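Local coordinates for protein dehalogenase-like hydrolase (Ralstonia solanacearum, PDB 3UMB) that probably catalyses the hydrolytic dehalogenation of small (S)-2-haloalkanoic acids to the corresponding (R)-2-hydroxy acids, releasing a halide ion, at residues V18-A23 and M92-C97; V38-R43 and D66-A71; P106-L111 and L116-L121. All coordinates share one frame; numbering follows the deposited sequence.

Contact 1. Residues V18-A23 and M92-C97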
loop_
_atom_site.group_PDB
_atom_site.type_symbol
_atom_site.label_atom_id
_atom_site.label_comp_id
_atom_site.label_asym_id
_atom_site.label_seq_id
_atom_site.Cartn_x
_atom_site.Cartn_y
_atom_site.Cartn_z
ATOM N N VAL A 18 -3.661 -17.875 8.324
ATOM C CA VAL A 18 -3.062 -16.888 9.262
ATOM C C VAL A 18 -3.958 -16.720 10.531
ATOM O O VAL A 18 -3.574 -16.088 11.534
ATOM C CB VAL A 18 -2.871 -15.513 8.489
ATOM C CG1 VAL A 18 -2.607 -14.300 9.394
ATOM C CG2 VAL A 18 -1.795 -15.651 7.495
ATOM N N TYR A 19 -5.168 -17.295 10.495
ATOM C CA TYR A 19 -6.118 -17.143 11.606
ATOM C C TYR A 19 -5.448 -17.244 12.994
ATOM O O TYR A 19 -5.704 -16.399 13.879
ATOM C CB TYR A 19 -7.292 -18.141 11.496
ATOM C CG TYR A 19 -8.343 -17.857 12.520
ATOM C CD1 TYR A 19 -9.474 -17.112 12.185
ATOM C CD2 TYR A 19 -8.189 -18.282 13.848
ATOM C CE1 TYR A 19 -10.434 -16.802 13.144
ATOM C CE2 TYR A 19 -9.138 -17.980 14.813
ATOM C CZ TYR A 19 -10.255 -17.240 14.458
ATOM O OH TYR A 19 -11.212 -16.938 15.410
ATOM N N SER A 20 -4.585 -18.250 13.184
ATOM C CA SER A 20 -4.086 -18.567 14.525
ATOM C C SER A 20 -3.284 -17.437 15.164
ATOM O O SER A 20 -3.006 -17.492 16.353
ATOM C CB SER A 20 -3.280 -19.878 14.526
ATOM O OG SER A 20 -2.045 -19.766 13.796
ATOM N N VAL A 21 -2.909 -16.421 14.389
ATOM C CA VAL A 21 -2.153 -15.303 14.934
ATOM C C VAL A 21 -3.106 -14.310 15.583
ATOM O O VAL A 21 -2.849 -13.819 16.689
ATOM C CB VAL A 21 -1.275 -14.607 13.873
ATOM C CG1 VAL A 21 -0.502 -13.493 14.501
ATOM C CG2 VAL A 21 -0.309 -15.606 13.201
ATOM N N ALA A 22 -4.227 -14.037 14.924
ATOM C CA ALA A 22 -5.228 -13.127 15.487
ATOM C C ALA A 22 -5.673 -13.633 16.861
ATOM O O ALA A 22 -5.645 -12.883 17.850
ATOM C CB ALA A 22 -6.397 -12.982 14.529
ATOM N N ALA A 23 -5.984 -14.934 16.932
ATOM C CA ALA A 23 -6.408 -15.612 18.177
ATOM C C ALA A 23 -5.402 -15.554 19.340
ATOM O O ALA A 23 -5.779 -15.454 20.504
ATOM C CB ALA A 23 -6.753 -17.062 17.861
HETATM N N MSE A 92 5.717 -13.699 16.817
HETATM C CA MSE A 92 6.580 -14.052 15.700
HETATM C C MSE A 92 6.693 -15.611 15.569
HETATM O O MSE A 92 6.400 -16.142 14.481
HETATM C CB MSE A 92 7.939 -13.291 15.800
HETATM C CG MSE A 92 7.880 -11.702 15.452
HETATM SE SE MSE A 92 6.693 -11.272 13.928
HETATM C CE MSE A 92 7.922 -11.920 12.486
ATOM N N ARG A 93 7.003 -16.331 16.660
ATOM C CA ARG A 93 6.890 -17.806 16.683
ATOM C C ARG A 93 5.603 -18.263 16.062
ATOM O O ARG A 93 5.576 -19.103 15.166
ATOM C CB ARG A 93 6.922 -18.373 18.110
ATOM C CG ARG A 93 8.299 -18.312 18.767
ATOM C CD ARG A 93 8.415 -19.184 20.017
ATOM N NE ARG A 93 8.275 -18.438 21.279
ATOM C CZ ARG A 93 9.239 -17.728 21.884
ATOM N NH1 ARG A 93 10.460 -17.604 21.353
ATOM N NH2 ARG A 93 8.968 -17.115 23.038
ATOM N N GLU A 94 4.512 -17.694 16.536
ATOM C CA GLU A 94 3.243 -18.032 15.985
ATOM C C GLU A 94 3.271 -17.834 14.493
ATOM O O GLU A 94 2.686 -18.625 13.761
ATOM C CB GLU A 94 2.144 -17.177 16.601
ATOM C CG GLU A 94 0.817 -17.815 16.461
ATOM C CD GLU A 94 0.614 -18.948 17.425
ATOM O OE1 GLU A 94 1.211 -18.913 18.536
ATOM O OE2 GLU A 94 -0.148 -19.866 17.059
ATOM N N TYR A 95 3.952 -16.777 14.048
ATOM C CA TYR A 95 3.977 -16.411 12.614
ATOM C C TYR A 95 4.813 -17.410 11.825
ATOM O O TYR A 95 4.435 -17.797 10.726
ATOM C CB TYR A 95 4.488 -14.956 12.363
ATOM C CG TYR A 95 3.835 -14.275 11.147
ATOM C CD1 TYR A 95 3.100 -13.108 11.287
ATOM C CD2 TYR A 95 3.918 -14.827 9.876
ATOM C CE1 TYR A 95 2.473 -12.506 10.193
ATOM C CE2 TYR A 95 3.297 -14.228 8.783
ATOM C CZ TYR A 95 2.581 -13.069 8.951
ATOM O OH TYR A 95 1.973 -12.480 7.868
ATOM N N ALA A 96 5.946 -17.815 12.399
ATOM C CA ALA A 96 6.828 -18.798 11.761
ATOM C C ALA A 96 6.091 -20.057 11.386
ATOM O O ALA A 96 6.293 -20.568 10.303
ATOM C CB ALA A 96 8.019 -19.124 12.645
ATOM N N CYS A 97 5.196 -20.518 12.247
ATOM C CA CYS A 97 4.652 -21.862 12.122
ATOM C C CYS A 97 3.130 -21.983 12.091
ATOM O O CYS A 97 2.487 -22.148 13.128
ATOM C CB CYS A 97 5.226 -22.725 13.234
ATOM S SG CYS A 97 6.444 -23.895 12.576
#
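Val21 and Ser20 meet Glu94 and Tyr95 in a loose, nearly antiparallel helix-helix contact between the first and last helices of the cap inserted into this haloacid dehalogenase fold. The short axes of 19-23 and 92-96 run at 163° to one another and come within 9.3 Å. Val21 and Glu94 lie level with each other, and their side chains slide past in opposite directions. The closest apolar touch is Val21 CG2 to Glu94 CG, 4.1 Å, a methyl against the methylene part of an acidic chain. Val21 CG2 also lies 4.4 Å from Tyr95 CA. With CG1 anti to the backbone N, Val21 turns that other methyl to Trp40 of helix 33-54, so one beta-branched residue serves two neighbours.

Glu94 suits a half-buried seat. Its chain leaves the helix with CG anti to the backbone N (chi1 -158°), which brings Glu94 CG to 3.8 Å from Ser20 O; the bend at chi2 (76°) then turns the carboxylate toward Ser20. There Glu94 OE2 stands 3.8 Å from Ser20 OG, near but too long for a bond, while OE1 forms a salt bridge with Arg24, one turn further on. Tyr95 meets Val21 through CA; its ring stands slightly farther off, and its hydroxyl is hydrogen-bonded to Gln44. The chemistry therefore implies a loose van der Waals contact with no bond between the two segments themselves, the acid being paired nearby with Arg24, which probably steadies the Glu94 carboxylate and offsets its negative charge.

Contact 2. Residues V38-R43 and D66-A71. With MG (magnesium ion), chain H.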
loop_
_atom_site.group_PDB
_atom_site.type_symbol
_atom_site.label_atom_id
_atom_site.label_comp_id
_atom_site.label_asym_id
_atom_site.label_seq_id
_atom_site.Cartn_x
_atom_site.Cartn_y
_atom_site.Cartn_z
ATOM N N VAL A 38 -5.566 -6.852 12.235
ATOM C CA VAL A 38 -5.851 -5.952 11.124
ATOM C C VAL A 38 -4.765 -4.881 10.868
ATOM O O VAL A 38 -4.278 -4.779 9.729
ATOM C CB VAL A 38 -7.190 -5.236 11.277
ATOM C CG1 VAL A 38 -7.421 -4.353 10.063
ATOM C CG2 VAL A 38 -8.348 -6.259 11.411
ATOM N N LEU A 39 -4.402 -4.077 11.891
ATOM C CA LEU A 39 -3.422 -2.999 11.703
ATOM C C LEU A 39 -2.078 -3.556 11.272
ATOM O O LEU A 39 -1.412 -2.981 10.435
ATOM C CB LEU A 39 -3.264 -2.123 12.954
ATOM C CG LEU A 39 -2.320 -0.936 12.879
ATOM C CD1 LEU A 39 -2.656 -0.062 11.675
ATOM C CD2 LEU A 39 -2.304 -0.157 14.232
ATOM N N TRP A 40 -1.733 -4.718 11.812
ATOM C CA TRP A 40 -0.463 -5.370 11.558
ATOM C C TRP A 40 -0.308 -5.871 10.114
ATOM O O TRP A 40 0.736 -5.647 9.480
ATOM C CB TRP A 40 -0.350 -6.526 12.509
ATOM C CG TRP A 40 0.919 -7.248 12.499
ATOM C CD1 TRP A 40 2.103 -6.878 11.937
ATOM C CD2 TRP A 40 1.137 -8.478 13.144
ATOM N NE1 TRP A 40 3.066 -7.840 12.181
ATOM C CE2 TRP A 40 2.483 -8.840 12.918
ATOM C CE3 TRP A 40 0.297 -9.359 13.867
ATOM C CZ2 TRP A 40 3.023 -10.033 13.406
ATOM C CZ3 TRP A 40 0.838 -10.536 14.364
ATOM C CH2 TRP A 40 2.192 -10.870 14.123
ATOM N N ARG A 41 -1.357 -6.507 9.600
ATOM C CA ARG A 41 -1.394 -6.955 8.205
ATOM C C ARG A 41 -1.356 -5.755 7.250
ATOM O O ARG A 41 -0.581 -5.748 6.295
ATOM C CB ARG A 41 -2.619 -7.839 7.958
ATOM C CG ARG A 41 -2.806 -8.367 6.515
ATOM C CD ARG A 41 -1.599 -9.221 5.992
ATOM N NE ARG A 41 -1.816 -9.642 4.597
ATOM C CZ ARG A 41 -0.859 -10.112 3.781
ATOM N NH1 ARG A 41 0.410 -10.238 4.200
ATOM N NH2 ARG A 41 -1.160 -10.448 2.526
ATOM N N ASP A 42 -2.164 -4.735 7.534
ATOM C CA ASP A 42 -2.127 -3.485 6.782
ATOM C C ASP A 42 -0.710 -2.944 6.678
ATOM O O ASP A 42 -0.214 -2.704 5.584
ATOM C CB ASP A 42 -2.990 -2.408 7.440
ATOM C CG ASP A 42 -3.086 -1.098 6.598
ATOM O OD1 ASP A 42 -3.712 -1.138 5.492
ATOM O OD2 ASP A 42 -2.554 -0.033 7.054
ATOM N N ARG A 43 -0.066 -2.716 7.808
ATOM C CA ARG A 43 1.275 -2.090 7.770
ATOM C C ARG A 43 2.327 -3.025 7.200
ATOM O O ARG A 43 3.253 -2.578 6.541
ATOM C CB ARG A 43 1.697 -1.479 9.121
ATOM C CG ARG A 43 0.882 -0.215 9.444
ATOM C CD ARG A 43 1.131 0.858 8.387
ATOM N NE ARG A 43 1.089 2.214 8.928
ATOM C CZ ARG A 43 -0.021 2.970 9.015
ATOM N NH1 ARG A 43 0.038 4.219 9.482
ATOM N NH2 ARG A 43 -1.215 2.505 8.647
ATOM N N ASP A 66 11.708 -9.391 8.819
ATOM C CA ASP A 66 12.067 -8.167 9.509
ATOM C C ASP A 66 11.034 -7.058 9.251
ATOM O O ASP A 66 10.782 -6.216 10.140
ATOM C CB ASP A 66 13.486 -7.738 9.110
ATOM C CG ASP A 66 14.509 -8.916 9.178
ATOM O OD1 ASP A 66 14.987 -9.272 10.272
ATOM O OD2 ASP A 66 14.814 -9.502 8.140
ATOM N N VAL A 67 10.456 -7.035 8.040
ATOM C CA VAL A 67 9.348 -6.125 7.751
ATOM C C VAL A 67 8.150 -6.467 8.635
ATOM O O VAL A 67 7.399 -5.574 9.013
ATOM C CB VAL A 67 8.921 -6.103 6.231
ATOM C CG1 VAL A 67 7.589 -5.320 6.040
ATOM C CG2 VAL A 67 10.099 -5.532 5.313
ATOM N N THR A 68 7.959 -7.761 8.945
ATOM C CA THR A 68 6.794 -8.200 9.719
ATOM C C THR A 68 6.989 -7.753 11.201
ATOM O O THR A 68 6.070 -7.369 11.875
ATOM C CB THR A 68 6.526 -9.707 9.535
ATOM O OG1 THR A 68 6.105 -9.959 8.192
ATOM C CG2 THR A 68 5.451 -10.222 10.486
ATOM N N VAL A 69 8.215 -7.775 11.676
ATOM C CA VAL A 69 8.544 -7.294 13.021
ATOM C C VAL A 69 8.271 -5.780 13.082
ATOM O O VAL A 69 7.503 -5.333 13.920
ATOM C CB VAL A 69 10.019 -7.672 13.349
ATOM C CG1 VAL A 69 10.532 -6.964 14.598
ATOM C CG2 VAL A 69 10.144 -9.221 13.468
ATOM N N ASP A 70 8.836 -5.027 12.127
ATOM C CA ASP A 70 8.571 -3.590 11.998
ATOM C C ASP A 70 7.073 -3.278 12.052
ATOM O O ASP A 70 6.640 -2.406 12.794
ATOM C CB ASP A 70 9.127 -3.049 10.692
ATOM C CG ASP A 70 10.609 -3.156 10.602
ATOM O OD1 ASP A 70 11.205 -3.322 11.672
ATOM O OD2 ASP A 70 11.168 -3.118 9.470
ATOM N N ALA A 71 6.288 -3.952 11.234
ATOM C CA ALA A 71 4.855 -3.668 11.183
ATOM C C ALA A 71 4.205 -3.987 12.532
ATOM O O ALA A 71 3.310 -3.265 12.976
ATOM C CB ALA A 71 4.144 -4.447 10.054
HETATM MG MG MG H . -3.436 -0.148 3.431
HETATM O O HOH W 1 -3.463 1.465 5.165
HETATM O O HOH W 2 -5.100 -1.829 3.385
#
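Trp40 and Ala71 form the tight part of this crossing of helices 33-54 and 64-78, whose short axes approach to 8.9 Å at 134°. Ala71 is small enough to let the backbones close in: its CB lies 3.7 Å from Trp40 CD1, in the plane of the indole at its edge, and 4.0 Å from Arg43 CB. Trp40 extends with CG anti to the backbone N (chi1 -175°), which brings NE1 to Thr68 O at 3.1 Å. The N-H points fairly straight (159°) at an oxygen near the ring plane, so a buried indole N-H is satisfied, which favours this rotation of the ring. Thr68 CG2 packs 3.8 Å from Trp40 CZ2.

The other side is looser and polar. Arg43 bends away, its NH2 making a salt bridge of 3.3 Å with Asp42 OD2 and its NH1 another with Glu206 of the second subunit. Asp42 OD1 binds magnesium at 2.3 Å alongside two waters; Asp42 of the second subunit binds the same magnesium, so the ion bridges the two subunits. Elsewhere, Met92 and Tyr95 of helix 85-96 pack on Thr68, and Met92 also reaches Trp40, completing a helical bundle.

Contact 3. Residues P106-L111 and L116-L121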
loop_
_atom_site.group_PDB
_atom_site.type_symbol
_atom_site.label_atom_id
_atom_site.label_comp_id
_atom_site.label_asym_id
_atom_site.label_seq_id
_atom_site.Cartn_x
_atom_site.Cartn_y
_atom_site.Cartn_z
ATOM N N PRO A 106 -5.354 -32.445 -0.036
ATOM C CA PRO A 106 -5.908 -33.396 -1.032
ATOM C C PRO A 106 -6.023 -32.825 -2.434
ATOM O O PRO A 106 -5.715 -33.527 -3.426
ATOM C CB PRO A 106 -7.324 -33.708 -0.512
ATOM C CG PRO A 106 -7.543 -32.838 0.697
ATOM C CD PRO A 106 -6.242 -32.272 1.133
ATOM N N VAL A 107 -6.517 -31.570 -2.490
ATOM C CA VAL A 107 -6.685 -30.788 -3.737
ATOM C C VAL A 107 -5.338 -30.670 -4.439
ATOM O O VAL A 107 -5.270 -30.790 -5.651
ATOM C CB VAL A 107 -7.231 -29.311 -3.513
ATOM C CG1 VAL A 107 -7.605 -28.699 -4.847
ATOM C CG2 VAL A 107 -8.431 -29.244 -2.547
ATOM N N LEU A 108 -4.272 -30.441 -3.676
ATOM C CA LEU A 108 -2.938 -30.413 -4.263
ATOM C C LEU A 108 -2.671 -31.773 -4.931
ATOM O O LEU A 108 -2.113 -31.846 -6.033
ATOM C CB LEU A 108 -1.872 -30.036 -3.211
ATOM C CG LEU A 108 -1.917 -28.569 -2.704
ATOM C CD1 LEU A 108 -1.023 -28.269 -1.477
ATOM C CD2 LEU A 108 -1.551 -27.618 -3.827
ATOM N N ARG A 109 -3.141 -32.847 -4.306
ATOM C CA ARG A 109 -2.942 -34.183 -4.864
ATOM C C ARG A 109 -3.744 -34.432 -6.134
ATOM O O ARG A 109 -3.169 -34.899 -7.107
ATOM C CB ARG A 109 -3.168 -35.251 -3.805
ATOM C CG ARG A 109 -1.992 -35.292 -2.843
ATOM C CD ARG A 109 -2.336 -35.818 -1.446
ATOM N NE ARG A 109 -1.119 -35.884 -0.626
ATOM C CZ ARG A 109 -1.074 -36.182 0.675
ATOM N NH1 ARG A 109 -2.198 -36.451 1.347
ATOM N NH2 ARG A 109 0.109 -36.205 1.308
ATOM N N GLN A 110 -5.032 -34.076 -6.175
ATOM C CA GLN A 110 -5.809 -34.203 -7.437
ATOM C C GLN A 110 -5.210 -33.409 -8.638
ATOM O O GLN A 110 -5.579 -33.629 -9.787
ATOM C CB GLN A 110 -7.278 -33.809 -7.213
ATOM C CG GLN A 110 -8.167 -34.938 -6.626
ATOM C CD GLN A 110 -9.267 -34.415 -5.678
ATOM O OE1 GLN A 110 -10.433 -34.314 -6.065
ATOM N NE2 GLN A 110 -8.891 -34.080 -4.433
ATOM N N LEU A 111 -4.295 -32.478 -8.340
ATOM C CA LEU A 111 -3.544 -31.690 -9.345
ATOM C C LEU A 111 -2.192 -32.342 -9.669
ATOM O O LEU A 111 -1.841 -32.466 -10.837
ATOM C CB LEU A 111 -3.296 -30.250 -8.852
ATOM C CG LEU A 111 -4.493 -29.386 -8.440
ATOM C CD1 LEU A 111 -4.006 -28.177 -7.630
ATOM C CD2 LEU A 111 -5.290 -28.971 -9.665
ATOM N N LEU A 116 0.572 -32.145 -12.949
ATOM C CA LEU A 116 0.824 -30.704 -12.799
ATOM C C LEU A 116 1.920 -30.428 -11.785
ATOM O O LEU A 116 1.802 -30.787 -10.613
ATOM C CB LEU A 116 -0.467 -29.924 -12.498
ATOM C CG LEU A 116 -1.410 -29.720 -13.699
ATOM C CD1 LEU A 116 -2.665 -28.976 -13.276
ATOM C CD2 LEU A 116 -0.757 -29.028 -14.924
ATOM N N PRO A 117 3.028 -29.836 -12.258
ATOM C CA PRO A 117 4.045 -29.330 -11.319
ATOM C C PRO A 117 3.466 -28.175 -10.467
ATOM O O PRO A 117 2.582 -27.460 -10.918
ATOM C CB PRO A 117 5.182 -28.843 -12.215
ATOM C CG PRO A 117 4.625 -28.820 -13.660
ATOM C CD PRO A 117 3.331 -29.557 -13.679
ATOM N N LEU A 118 3.946 -28.047 -9.237
ATOM C CA LEU A 118 3.354 -27.131 -8.273
ATOM C C LEU A 118 4.453 -26.313 -7.679
ATOM O O LEU A 118 5.532 -26.847 -7.405
ATOM C CB LEU A 118 2.612 -27.872 -7.148
ATOM C CG LEU A 118 1.430 -28.772 -7.526
ATOM C CD1 LEU A 118 0.687 -29.248 -6.262
ATOM C CD2 LEU A 118 0.467 -28.130 -8.553
ATOM N N GLY A 119 4.187 -25.018 -7.511
ATOM C CA GLY A 119 5.116 -24.143 -6.803
ATOM C C GLY A 119 4.453 -23.152 -5.863
ATOM O O GLY A 119 3.229 -22.896 -5.952
ATOM N N ILE A 120 5.278 -22.610 -4.969
ATOM C CA ILE A 120 4.949 -21.441 -4.150
ATOM C C ILE A 120 5.760 -20.221 -4.608
ATOM O O ILE A 120 6.987 -20.324 -4.831
ATOM C CB ILE A 120 5.333 -21.661 -2.702
ATOM C CG1 ILE A 120 4.640 -22.900 -2.153
ATOM C CG2 ILE A 120 4.968 -20.441 -1.851
ATOM C CD1 ILE A 120 4.905 -23.127 -0.670
ATOM N N LEU A 121 5.084 -19.079 -4.741
ATOM C CA LEU A 121 5.744 -17.768 -4.918
ATOM C C LEU A 121 5.253 -16.795 -3.849
ATOM O O LEU A 121 4.067 -16.464 -3.821
ATOM C CB LEU A 121 5.525 -17.181 -6.306
ATOM C CG LEU A 121 6.310 -15.889 -6.586
ATOM C CD1 LEU A 121 7.831 -16.162 -6.582
ATOM C CD2 LEU A 121 5.873 -15.249 -7.898
#
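Leu108, Leu111, Leu116 and Leu118 join helix 104-112 to strand 118-122 in the Rossmann-like core of the haloacid dehalogenase fold, where a helix leads through a short turn into a strand of the parallel sheet. Strand 118-122 lies beside strand 6-9 in that sheet, and the helix packs against one of its faces.

Most of the contact is apolar. Leu108 and Leu118 cross obliquely, with the closest pair of methyls, Leu108 CD2 and Leu118 CD1, at 3.7 Å. Leu118 has CG anti to its carbonyl carbon (chi1 -61°), which swings CG toward the helix; the fork beyond it then sends CD1 to Leu108 and CD2 to Leu111, whose CB lies 4.3 Å from Leu118 CD2. Leucine suits both sides: its forked end can touch two neighbours at once, and it carries no polar group into a buried layer. Around this layer Leu108 also meets Phe9 of strand 6-9, and Leu111 meets Leu223 of helix 219-227.

Polar contact across the turn is confined to backbone atoms. Leu116 N gives a weak hydrogen bond to Leu111 O, bent to 135° at the hydrogen, which ties the last part of the helix to the approach of the strand. Pro117 and Gly119 continue the chain into backbone bonding with Val7. Beside that weak bond the same carbonyl is brushed by a side chain: Leu116 CB lies 3.3 Å from Leu111 O.

Overall arrangement
Contacts 1 and 2 belong to one helical unit, with centres 13 Å apart. Contact 2 is nested within the loop that contact 1 closes: helices 19-28 and 33-54 follow each other in the chain, as do 64-78 and 85-96. They touch directly, with Tyr95 packing on Trp40 and Met92 on Val69. Contact 3 comes later in the chain and lies in the parallel-sheet core, its centre about 24 Å from that of contact 1 and 29 Å from that of contact 2, on the opposite side of the chain's centre from the latter. The three thus sample both parts of a haloacid dehalogenase, helical cap and core; contact 2 also borders the second subunit.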